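Local atomic coordinates of endo-1,4-beta-xylanase C (Paenibacillus barcinonensis, PDB entry 4XUT), a protein that hydrolyses internal beta-1,4-xylosidic linkages of xylan, the piece described here being a CBM22 carbohydrate-binding domain rather than the catalytic one. Residues A[31-36]-A[58-63]; A[91-96]-A[144-149]; A[97-102]-A[137-142]. One frame throughout, in Å; residues are numbered along the deposited sequence.

Contact 1 (A[31-36]-A[58-63]); sequences RGTEKL and TYHGPL. With BGC (beta-D-glucopyranose), chain D; BGC (beta-D-glucopyranose), chain B.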
loop_
_atom_site.group_PDB
_atom_site.type_symbol
_atom_site.label_atom_id
_atom_site.label_comp_id
_atom_site.label_asym_id
_atom_site.label_seq_id
_atom_site.Cartn_x
_atom_site.Cartn_y
_atom_site.Cartn_z
ATOM N N ARG A 31 3.840 -9.040 0.370
ATOM C CA ARG A 31 4.884 -8.959 1.389
ATOM C C ARG A 31 5.198 -10.294 2.079
ATOM O O ARG A 31 6.281 -10.489 2.611
ATOM C CB ARG A 31 4.509 -7.900 2.415
ATOM C CG ARG A 31 4.207 -6.567 1.746
ATOM C CD ARG A 31 4.008 -5.470 2.761
ATOM N NE ARG A 31 5.275 -5.208 3.410
ATOM C CZ ARG A 31 5.487 -5.193 4.717
ATOM N NH1 ARG A 31 4.504 -5.371 5.579
ATOM N NH2 ARG A 31 6.701 -4.949 5.174
ATOM N N GLY A 32 4.238 -11.198 2.057
ATOM C CA GLY A 32 4.432 -12.550 2.598
ATOM C C GLY A 32 3.796 -13.601 1.701
ATOM O O GLY A 32 4.078 -13.649 0.520
ATOM N N THR A 33 2.860 -14.363 2.268
ATOM C CA THR A 33 2.153 -15.459 1.594
ATOM C C THR A 33 0.808 -15.102 0.972
ATOM O O THR A 33 0.054 -15.970 0.539
ATOM C CB THR A 33 1.923 -16.613 2.595
ATOM O OG1 THR A 33 1.308 -16.105 3.785
ATOM C CG2 THR A 33 3.260 -17.229 2.943
ATOM N N GLU A 34 0.476 -13.816 0.982
ATOM C CA GLU A 34 -0.815 -13.344 0.486
ATOM C C GLU A 34 -0.857 -13.312 -1.067
ATOM O O GLU A 34 0.161 -13.462 -1.742
ATOM C CB GLU A 34 -1.211 -12.000 1.165
ATOM C CG GLU A 34 -0.531 -10.728 0.646
ATOM C CD GLU A 34 0.828 -10.483 1.223
ATOM O OE1 GLU A 34 1.538 -11.453 1.595
ATOM O OE2 GLU A 34 1.255 -9.308 1.241
ATOM N N LYS A 35 -2.049 -13.115 -1.587
ATOM C CA LYS A 35 -2.334 -13.169 -3.014
ATOM C C LYS A 35 -2.735 -11.827 -3.571
ATOM O O LYS A 35 -3.678 -11.223 -3.084
ATOM C CB LYS A 35 -3.507 -14.128 -3.236
ATOM C CG LYS A 35 -3.916 -14.271 -4.684
ATOM C CD LYS A 35 -4.957 -15.380 -4.811
ATOM C CE LYS A 35 -4.999 -15.945 -6.222
ATOM N NZ LYS A 35 -5.588 -14.962 -7.164
ATOM N N LEU A 36 -2.023 -11.382 -4.615
ATOM C CA LEU A 36 -2.398 -10.169 -5.378
ATOM C C LEU A 36 -2.976 -10.521 -6.727
ATOM O O LEU A 36 -2.434 -11.396 -7.437
ATOM C CB LEU A 36 -1.191 -9.251 -5.627
ATOM C CG LEU A 36 -0.916 -8.223 -4.530
ATOM C CD1 LEU A 36 -0.497 -8.914 -3.252
ATOM C CD2 LEU A 36 0.159 -7.236 -5.008
ATOM N N THR A 58 -1.467 -8.885 9.629
ATOM C CA THR A 58 -1.933 -7.500 9.444
ATOM C C THR A 58 -1.074 -6.762 8.427
ATOM O O THR A 58 -1.550 -5.879 7.729
ATOM C CB THR A 58 -1.934 -6.677 10.749
ATOM O OG1 THR A 58 -0.613 -6.646 11.310
ATOM C CG2 THR A 58 -2.878 -7.272 11.744
ATOM N N TYR A 59 0.183 -7.164 8.356
ATOM C CA TYR A 59 1.158 -6.521 7.490
ATOM C C TYR A 59 1.209 -7.099 6.072
ATOM O O TYR A 59 1.981 -6.663 5.261
ATOM C CB TYR A 59 2.533 -6.525 8.121
ATOM C CG TYR A 59 3.038 -7.866 8.555
ATOM C CD1 TYR A 59 3.641 -8.746 7.659
ATOM C CD2 TYR A 59 2.939 -8.241 9.896
ATOM C CE1 TYR A 59 4.128 -9.994 8.089
ATOM C CE2 TYR A 59 3.397 -9.476 10.328
ATOM C CZ TYR A 59 3.997 -10.337 9.435
ATOM O OH TYR A 59 4.450 -11.534 9.917
ATOM N N HIS A 60 0.349 -8.066 5.783
ATOM C CA HIS A 60 0.130 -8.502 4.414
ATOM C C HIS A 60 -0.673 -7.440 3.693
ATOM O O HIS A 60 -1.666 -6.913 4.232
ATOM C CB HIS A 60 -0.606 -9.828 4.381
ATOM C CG HIS A 60 0.239 -10.989 4.790
ATOM N ND1 HIS A 60 -0.282 -12.256 4.957
ATOM C CD2 HIS A 60 1.559 -11.091 5.062
ATOM C CE1 HIS A 60 0.684 -13.086 5.310
ATOM N NE2 HIS A 60 1.811 -12.409 5.377
ATOM N N GLY A 61 -0.201 -7.112 2.490
ATOM C CA GLY A 61 -0.829 -6.098 1.690
ATOM C C GLY A 61 -0.037 -5.854 0.428
ATOM O O GLY A 61 1.078 -6.354 0.292
ATOM N N PRO A 62 -0.593 -5.074 -0.483
ATOM C CA PRO A 62 0.059 -4.835 -1.748
ATOM C C PRO A 62 1.180 -3.810 -1.599
ATOM O O PRO A 62 0.984 -2.781 -0.967
ATOM C CB PRO A 62 -1.059 -4.243 -2.605
ATOM C CG PRO A 62 -1.947 -3.562 -1.639
ATOM C CD PRO A 62 -1.797 -4.252 -0.318
ATOM N N LEU A 63 2.304 -4.094 -2.213
ATOM C CA LEU A 63 3.498 -3.276 -2.077
ATOM C C LEU A 63 4.084 -2.991 -3.452
ATOM O O LEU A 63 4.122 -3.866 -4.336
ATOM C CB LEU A 63 4.508 -4.020 -1.231
ATOM C CG LEU A 63 5.861 -3.354 -1.036
ATOM C CD1 LEU A 63 6.406 -3.654 0.360
ATOM C CD2 LEU A 63 6.875 -3.786 -2.102
HETATM C C2 BGC D . 8.684 -9.577 9.844
HETATM C C3 BGC D . 7.497 -8.655 10.106
HETATM C C4 BGC D . 7.412 -7.682 8.948
HETATM C C5 BGC D . 7.249 -8.512 7.647
HETATM C C6 BGC D . 7.120 -7.605 6.455
HETATM C C1 BGC D . 8.372 -10.395 8.576
HETATM O O1 BGC D . 9.326 -11.459 8.384
HETATM O O2 BGC D . 8.994 -10.363 11.013
HETATM O O3 BGC D . 7.610 -7.928 11.335
HETATM O O4 BGC D . 6.284 -6.827 9.195
HETATM O O5 BGC D . 8.303 -9.477 7.461
HETATM O O6 BGC D . 6.734 -8.255 5.249
HETATM C C2 BGC B . 5.222 -4.775 9.336
HETATM C C3 BGC B . 4.963 -3.400 9.918
HETATM C C4 BGC B . 5.122 -3.457 11.435
HETATM C C5 BGC B . 6.453 -4.152 11.788
HETATM C C6 BGC B . 6.822 -4.248 13.297
HETATM C C1 BGC B . 6.473 -5.514 9.783
HETATM O O2 BGC B . 5.291 -4.661 7.924
HETATM O O3 BGC B . 3.649 -2.940 9.519
HETATM O O4 BGC B . 5.012 -2.103 11.904
HETATM O O5 BGC B . 6.504 -5.475 11.206
HETATM O O6 BGC B . 5.917 -4.989 14.138
#

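Contact 2 (A[91-96]-A[144-149]); sequences QVINGS and MYAETP. With BGC (beta-D-glucopyranose), chain B.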
loop_
_atom_site.group_PDB
_atom_site.type_symbol
_atom_site.label_atom_id
_atom_site.label_comp_id
_atom_site.label_asym_id
_atom_site.label_seq_id
_atom_site.Cartn_x
_atom_site.Cartn_y
_atom_site.Cartn_z
ATOM N N GLN A 91 -13.377 -0.608 9.180
ATOM C CA GLN A 91 -12.037 -1.135 9.368
ATOM C C GLN A 91 -11.021 -0.054 8.954
ATOM O O GLN A 91 -11.222 0.652 7.952
ATOM C CB GLN A 91 -11.863 -2.428 8.566
ATOM C CG GLN A 91 -10.459 -3.047 8.549
ATOM C CD GLN A 91 -9.914 -3.420 9.917
ATOM O OE1 GLN A 91 -10.554 -4.136 10.673
ATOM N NE2 GLN A 91 -8.702 -2.962 10.223
ATOM N N VAL A 92 -9.932 0.014 9.705
ATOM C CA VAL A 92 -8.843 0.933 9.400
ATOM C C VAL A 92 -7.894 0.307 8.365
ATOM O O VAL A 92 -7.554 -0.885 8.459
ATOM C CB VAL A 92 -8.066 1.281 10.663
ATOM C CG1 VAL A 92 -6.837 2.117 10.348
ATOM C CG2 VAL A 92 -8.985 1.998 11.641
ATOM N N ILE A 93 -7.527 1.103 7.352
ATOM C CA ILE A 93 -6.475 0.739 6.395
ATOM C C ILE A 93 -5.395 1.797 6.537
ATOM O O ILE A 93 -5.690 2.983 6.672
ATOM C CB ILE A 93 -6.970 0.655 4.936
ATOM C CG1 ILE A 93 -8.056 -0.416 4.780
ATOM C CG2 ILE A 93 -5.833 0.363 3.953
ATOM C CD1 ILE A 93 -7.559 -1.841 4.903
ATOM N N ASN A 94 -4.155 1.348 6.513
ATOM C CA ASN A 94 -3.017 2.226 6.612
ATOM C C ASN A 94 -2.261 2.245 5.298
ATOM O O ASN A 94 -2.161 1.210 4.619
ATOM C CB ASN A 94 -2.079 1.747 7.711
ATOM C CG ASN A 94 -2.678 1.847 9.119
ATOM O OD1 ASN A 94 -3.617 2.596 9.393
ATOM N ND2 ASN A 94 -2.098 1.076 10.031
ATOM N N GLY A 95 -1.640 3.378 5.023
ATOM C CA GLY A 95 -0.640 3.470 3.981
ATOM C C GLY A 95 0.702 3.584 4.666
ATOM O O GLY A 95 0.869 4.374 5.605
ATOM N N SER A 96 1.647 2.765 4.218
ATOM C CA SER A 96 2.933 2.647 4.894
ATOM C C SER A 96 4.113 2.583 3.926
ATOM O O SER A 96 3.935 2.370 2.729
ATOM C CB SER A 96 2.988 1.425 5.803
ATOM O OG SER A 96 2.035 1.512 6.843
ATOM N N MET A 144 6.001 1.681 -1.131
ATOM C CA MET A 144 4.734 1.985 -0.535
ATOM C C MET A 144 3.925 0.706 -0.457
ATOM O O MET A 144 3.982 -0.151 -1.339
ATOM C CB MET A 144 3.966 2.997 -1.382
ATOM C CG MET A 144 2.612 3.471 -0.850
ATOM S SD MET A 144 1.486 4.015 -2.172
ATOM C CE MET A 144 0.496 2.527 -2.296
ATOM N N TYR A 145 3.167 0.574 0.621
ATOM C CA TYR A 145 2.239 -0.548 0.793
ATOM C C TYR A 145 1.033 -0.153 1.635
ATOM O O TYR A 145 1.026 0.879 2.315
ATOM C CB TYR A 145 2.919 -1.795 1.324
ATOM C CG TYR A 145 3.393 -1.736 2.743
ATOM C CD1 TYR A 145 4.612 -1.163 3.049
ATOM C CD2 TYR A 145 2.682 -2.348 3.774
ATOM C CE1 TYR A 145 5.064 -1.105 4.349
ATOM C CE2 TYR A 145 3.147 -2.333 5.062
ATOM C CZ TYR A 145 4.346 -1.703 5.346
ATOM O OH TYR A 145 4.875 -1.630 6.619
ATOM N N ALA A 146 -0.007 -0.973 1.527
ATOM C CA ALA A 146 -1.223 -0.818 2.323
ATOM C C ALA A 146 -1.337 -2.025 3.218
ATOM O O ALA A 146 -0.933 -3.116 2.854
ATOM C CB ALA A 146 -2.440 -0.685 1.457
ATOM N N GLU A 147 -1.894 -1.811 4.397
ATOM C CA GLU A 147 -1.983 -2.863 5.408
ATOM C C GLU A 147 -3.078 -2.484 6.404
ATOM O O GLU A 147 -3.695 -1.452 6.280
ATOM C CB GLU A 147 -0.652 -3.023 6.140
ATOM C CG GLU A 147 -0.251 -1.797 6.939
ATOM C CD GLU A 147 1.019 -1.956 7.747
ATOM O OE1 GLU A 147 1.488 -3.094 8.011
ATOM O OE2 GLU A 147 1.539 -0.907 8.149
ATOM N N THR A 148 -3.358 -3.368 7.350
ATOM C CA THR A 148 -4.243 -3.034 8.459
ATOM C C THR A 148 -3.402 -2.804 9.703
ATOM O O THR A 148 -2.237 -3.219 9.715
ATOM C CB THR A 148 -5.336 -4.120 8.691
ATOM O OG1 THR A 148 -4.736 -5.410 8.723
ATOM C CG2 THR A 148 -6.349 -4.078 7.578
ATOM N N PRO A 149 -3.988 -2.188 10.765
ATOM C CA PRO A 149 -3.189 -1.866 11.952
ATOM C C PRO A 149 -2.540 -3.089 12.594
ATOM O O PRO A 149 -3.161 -4.156 12.661
ATOM C CB PRO A 149 -4.215 -1.245 12.897
ATOM C CG PRO A 149 -5.147 -0.533 11.972
ATOM C CD PRO A 149 -5.308 -1.532 10.847
HETATM C C2 BGC B . 5.222 -4.775 9.336
HETATM C C3 BGC B . 4.963 -3.400 9.918
HETATM C C4 BGC B . 5.122 -3.457 11.435
HETATM C C5 BGC B . 6.453 -4.152 11.788
HETATM C C6 BGC B . 6.822 -4.248 13.297
HETATM C C1 BGC B . 6.473 -5.514 9.783
HETATM O O2 BGC B . 5.291 -4.661 7.924
HETATM O O3 BGC B . 3.649 -2.940 9.519
HETATM O O4 BGC B . 5.012 -2.103 11.904
HETATM O O5 BGC B . 6.504 -5.475 11.206
HETATM O O6 BGC B . 5.917 -4.989 14.138
#

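Contact 3 (A[97-102]-A[137-142]); sequences LEKEFN and TGISGL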
loop_
_atom_site.group_PDB
_atom_site.type_symbol
_atom_site.label_atom_id
_atom_site.label_comp_id
_atom_site.label_asym_id
_atom_site.label_seq_id
_atom_site.Cartn_x
_atom_site.Cartn_y
_atom_site.Cartn_z
ATOM N N LEU A 97 5.301 2.810 4.483
ATOM C CA LEU A 97 6.547 2.690 3.742
ATOM C C LEU A 97 7.434 1.579 4.288
ATOM O O LEU A 97 7.597 1.448 5.506
ATOM C CB LEU A 97 7.323 4.013 3.747
ATOM C CG LEU A 97 6.617 5.276 3.261
ATOM C CD1 LEU A 97 7.533 6.467 3.441
ATOM C CD2 LEU A 97 6.215 5.089 1.827
ATOM N N GLU A 98 8.072 0.851 3.371
ATOM C CA GLU A 98 9.136 -0.083 3.716
ATOM C C GLU A 98 10.397 0.490 3.149
ATOM O O GLU A 98 10.477 0.762 1.932
ATOM C CB GLU A 98 8.859 -1.455 3.126
ATOM C CG GLU A 98 9.953 -2.501 3.342
ATOM C CD GLU A 98 9.581 -3.829 2.722
ATOM O OE1 GLU A 98 8.678 -4.495 3.246
ATOM O OE2 GLU A 98 10.162 -4.190 1.682
ATOM N N LYS A 99 11.402 0.636 4.002
ATOM C CA LYS A 99 12.666 1.229 3.612
ATOM C C LYS A 99 13.847 0.310 3.834
ATOM O O LYS A 99 13.959 -0.345 4.871
ATOM C CB LYS A 99 12.930 2.507 4.412
ATOM C CG LYS A 99 11.997 3.605 4.056
ATOM C CD LYS A 99 12.539 4.955 4.543
ATOM C CE LYS A 99 11.517 5.733 5.303
ATOM N NZ LYS A 99 11.319 5.054 6.594
ATOM N N GLU A 100 14.739 0.331 2.856
ATOM C CA GLU A 100 15.977 -0.440 2.870
ATOM C C GLU A 100 17.150 0.531 2.733
ATOM O O GLU A 100 17.088 1.463 1.937
ATOM C CB GLU A 100 15.976 -1.383 1.693
ATOM C CG GLU A 100 17.189 -2.306 1.563
ATOM C CD GLU A 100 17.262 -2.893 0.157
ATOM O OE1 GLU A 100 16.624 -3.941 -0.026
ATOM O OE2 GLU A 100 17.909 -2.302 -0.731
ATOM N N PHE A 101 18.205 0.299 3.518
ATOM C CA PHE A 101 19.388 1.147 3.478
ATOM C C PHE A 101 20.616 0.296 3.212
ATOM O O PHE A 101 20.752 -0.769 3.788
ATOM C CB PHE A 101 19.619 1.891 4.780
ATOM C CG PHE A 101 18.533 2.874 5.129
ATOM C CD1 PHE A 101 17.377 2.441 5.731
ATOM C CD2 PHE A 101 18.651 4.203 4.825
ATOM C CE1 PHE A 101 16.378 3.340 6.026
ATOM C CE2 PHE A 101 17.652 5.114 5.129
ATOM C CZ PHE A 101 16.508 4.665 5.748
ATOM N N ASN A 102 21.486 0.806 2.353
ATOM C CA ASN A 102 22.778 0.149 2.014
ATOM C C ASN A 102 22.614 -1.300 1.522
ATOM O O ASN A 102 23.453 -2.158 1.786
ATOM C CB ASN A 102 23.712 0.195 3.227
ATOM C CG ASN A 102 23.898 1.592 3.774
ATOM O OD1 ASN A 102 23.607 1.860 4.930
ATOM N ND2 ASN A 102 24.374 2.493 2.941
ATOM N N THR A 137 21.993 9.055 3.358
ATOM C CA THR A 137 21.527 7.981 4.235
ATOM C C THR A 137 21.884 6.584 3.753
ATOM O O THR A 137 21.818 5.623 4.514
ATOM C CB THR A 137 19.991 7.934 4.437
ATOM O OG1 THR A 137 19.346 7.731 3.168
ATOM C CG2 THR A 137 19.472 9.194 5.098
ATOM N N GLY A 138 22.238 6.455 2.482
ATOM C CA GLY A 138 22.427 5.164 1.852
ATOM C C GLY A 138 21.106 4.454 1.517
ATOM O O GLY A 138 21.099 3.257 1.124
ATOM N N ILE A 139 19.990 5.199 1.563
ATOM C CA ILE A 139 18.681 4.624 1.167
ATOM C C ILE A 139 18.790 3.905 -0.183
ATOM O O ILE A 139 19.335 4.454 -1.139
ATOM C CB ILE A 139 17.563 5.695 1.137
ATOM C CG1 ILE A 139 16.190 5.088 0.835
ATOM C CG2 ILE A 139 17.820 6.784 0.113
ATOM C CD1 ILE A 139 15.472 4.578 2.044
ATOM N N SER A 140 18.302 2.666 -0.224
ATOM C CA SER A 140 18.392 1.800 -1.417
ATOM C C SER A 140 17.045 1.186 -1.847
ATOM O O SER A 140 16.922 0.633 -2.959
ATOM C CB SER A 140 19.442 0.701 -1.185
ATOM O OG SER A 140 19.151 -0.106 -0.058
ATOM N N GLY A 141 16.027 1.308 -1.004
ATOM C CA GLY A 141 14.663 0.963 -1.401
ATOM C C GLY A 141 13.675 1.751 -0.612
ATOM O O GLY A 141 13.900 2.047 0.569
ATOM N N LEU A 142 12.565 2.071 -1.258
ATOM C CA LEU A 142 11.493 2.782 -0.597
ATOM C C LEU A 142 10.222 2.327 -1.251
ATOM O O LEU A 142 9.975 2.622 -2.433
ATOM C CB LEU A 142 11.681 4.296 -0.753
ATOM C CG LEU A 142 10.662 5.200 -0.052
ATOM C CD1 LEU A 142 10.687 4.925 1.409
ATOM C CD2 LEU A 142 10.970 6.673 -0.251
#

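Contact 1 (A[31-36]-A[58-63])
The carboxylate of E34 lies flat over one face of the H60 imidazole, their planes 13° apart. OE1 sits toward the rim of the ring, 3.5 Å from H60 CG. At the far end of the same ring T33 OG1 comes 3.4 Å from H60 CE1. H60 ND1 is hydrogen-bonded to the backbone N of S56. E34 gets there with CG set between its backbone N and carbonyl carbon (chi1 78°) and a second bend at chi2, which folds the acid back over its own turn. OE2 accepts two backbone bonds from opposite faces of the carboxylate plane, from R31 N at 2.7 Å and from G61 N at 2.9 Å. OE1 accepts from G32 N on its syn lone pair. With an alanine in place of E34, the N-H groups of R31, G32 and G61 would probably lose the carboxylate that accepts from them, and the H60 ring the group stacked on its face.

R31 reaches the other way, to the ligand. R31 NH1 bonds Y59 O at 2.9 Å. R31 NH1 also bonds O2 of the chain B glucose at 2.6 Å. O6 of the chain D glucose lies over the centre of the guanidinium, and O4 of that sugar lies over the Y59 ring, 3.5 Å from CG. L63 CD1 packs near R31 NE, while E98 forms a salt bridge with NH2. The chemistry implies a sugar site that pairs an aromatic face with polar groups: one arginine grips ligand and loop carbonyl together, and a buried acid fixes the turn behind.

Contact 2 (A[91-96]-A[144-149])
S96 touches Y145 with its CB and E147 with its OG. CB rests over one face of the Y145 ring, toward its rim, in a CH-pi contact 3.7 Å from the ring centroid. OG stands anti to the carbonyl carbon (chi1 -63°) and donates a hydrogen bond to E147 OE2 at 2.8 Å. It meets OE2 on the anti side, 31° out of the carboxylate plane. This fixes one oxygen of the acid. The other, OE1, lies 2.6 Å from O3 of the chain B glucose and near the plane of the Y145 ring, at its edge. Y145 OH takes a weak hydrogen bond from O2 of the same sugar, and R31 makes a cation-pi contact with the ring.

The strands beneath are antiparallel. N94 and S96 form hydrogen-bonded pairs with E147 and Y145, and G95 faces A146 in the non-hydrogen-bonded pair between them. N94 N points almost straight at E147 O, at 2.8 Å. On the face away from the sugar, I93 CG2 lies 4.3 Å from A146 CB, and both side chains pack on F164 of the other sheet.

Past E147 the pairing gives way to side-chain packing. V92 CG1 meets P149 CG at 3.5 Å, and I93 CD1 meets T148 CG2. Q91 bends at chi2, so that NE2 bonds V92 O in the carbonyl plane and passes beside P149 CD. The N94 amide has ND2 beside P149 and OD1 bonded to S115.

I93 and A146 face the other sheet, while E147, Y145 and S96 lie on the sugar side. This is the sugar-binding face of a beta-sandwich, probably as in other CBM22 modules.

Contact 3 (A[97-102]-A[137-142])
Strands 97-101 and 139-142 run antiparallel at 161°, and their register slips by one residue between E100 and F101. S140 and G141 both face E100 there, which makes a classic beta bulge. E100 O accepts from S140 N at 2.8 Å and from G141 N at 3.1 Å, both from the same face of the carbonyl. E100 N returns a bond to G141 O. Beyond the bulge N102 N bonds G138 O at 2.8 Å.

The E100 side chain runs extended, with CG anti to its backbone N (chi1 -178°), and this carries OE2 to S140. S140 OG donates to the anti lone pair of OE2 at 2.6 Å. OE1 is left to a salt bridge with R143, and S140 OG also bonds R103 N.

These strands belong to the four-stranded sheet of the carbohydrate-binding domain, and the bulge lies near the end of their pairing, where 137-138 turn into strand 139-147. T137 makes an ST turn there: its OG1 accepts from I139 N, and is also hydrogen-bonded to A134 O. G138 has a positive phi, easy for glycine. Separately, a side chain on it would run into N102 ND2, which already lies 3.5 Å from G138 CA.

On the face opposite E100, K99, F101, I139 and L142 gather. I139 CD1 sits over the F101 ring, offset toward its rim, in a CH-pi contact 4.0 Å from the centroid. T137 OG1 lies at the edge of the same ring, in its plane. K99 runs beside L142, pointing the same way, and its CG and CD lie along L142 CD1.

Contacts 2 and 3 join the same two strands, 90-101 and 139-147, at different points along them. Contact 2 is buried, near the middle of the domain, and contact 3 lies at a more exposed end, about 19 Å away between centres. Contact 1 is partly buried and joins mainly loops, with the polar groups of a turn in place of regular pairing. Contacts 1 and 2 meet at the chain B glucose and touch directly through T58 and T148 and through P62 and A146. Contact 3 reaches that region through E98, whose salt bridge to R31 ties it to contact 1. Contacts 2 and 3 both mix backbone pairing with apolar and serine-to-acid contacts; contact 3 differs in its bulge and contact 2 in facing the sugar.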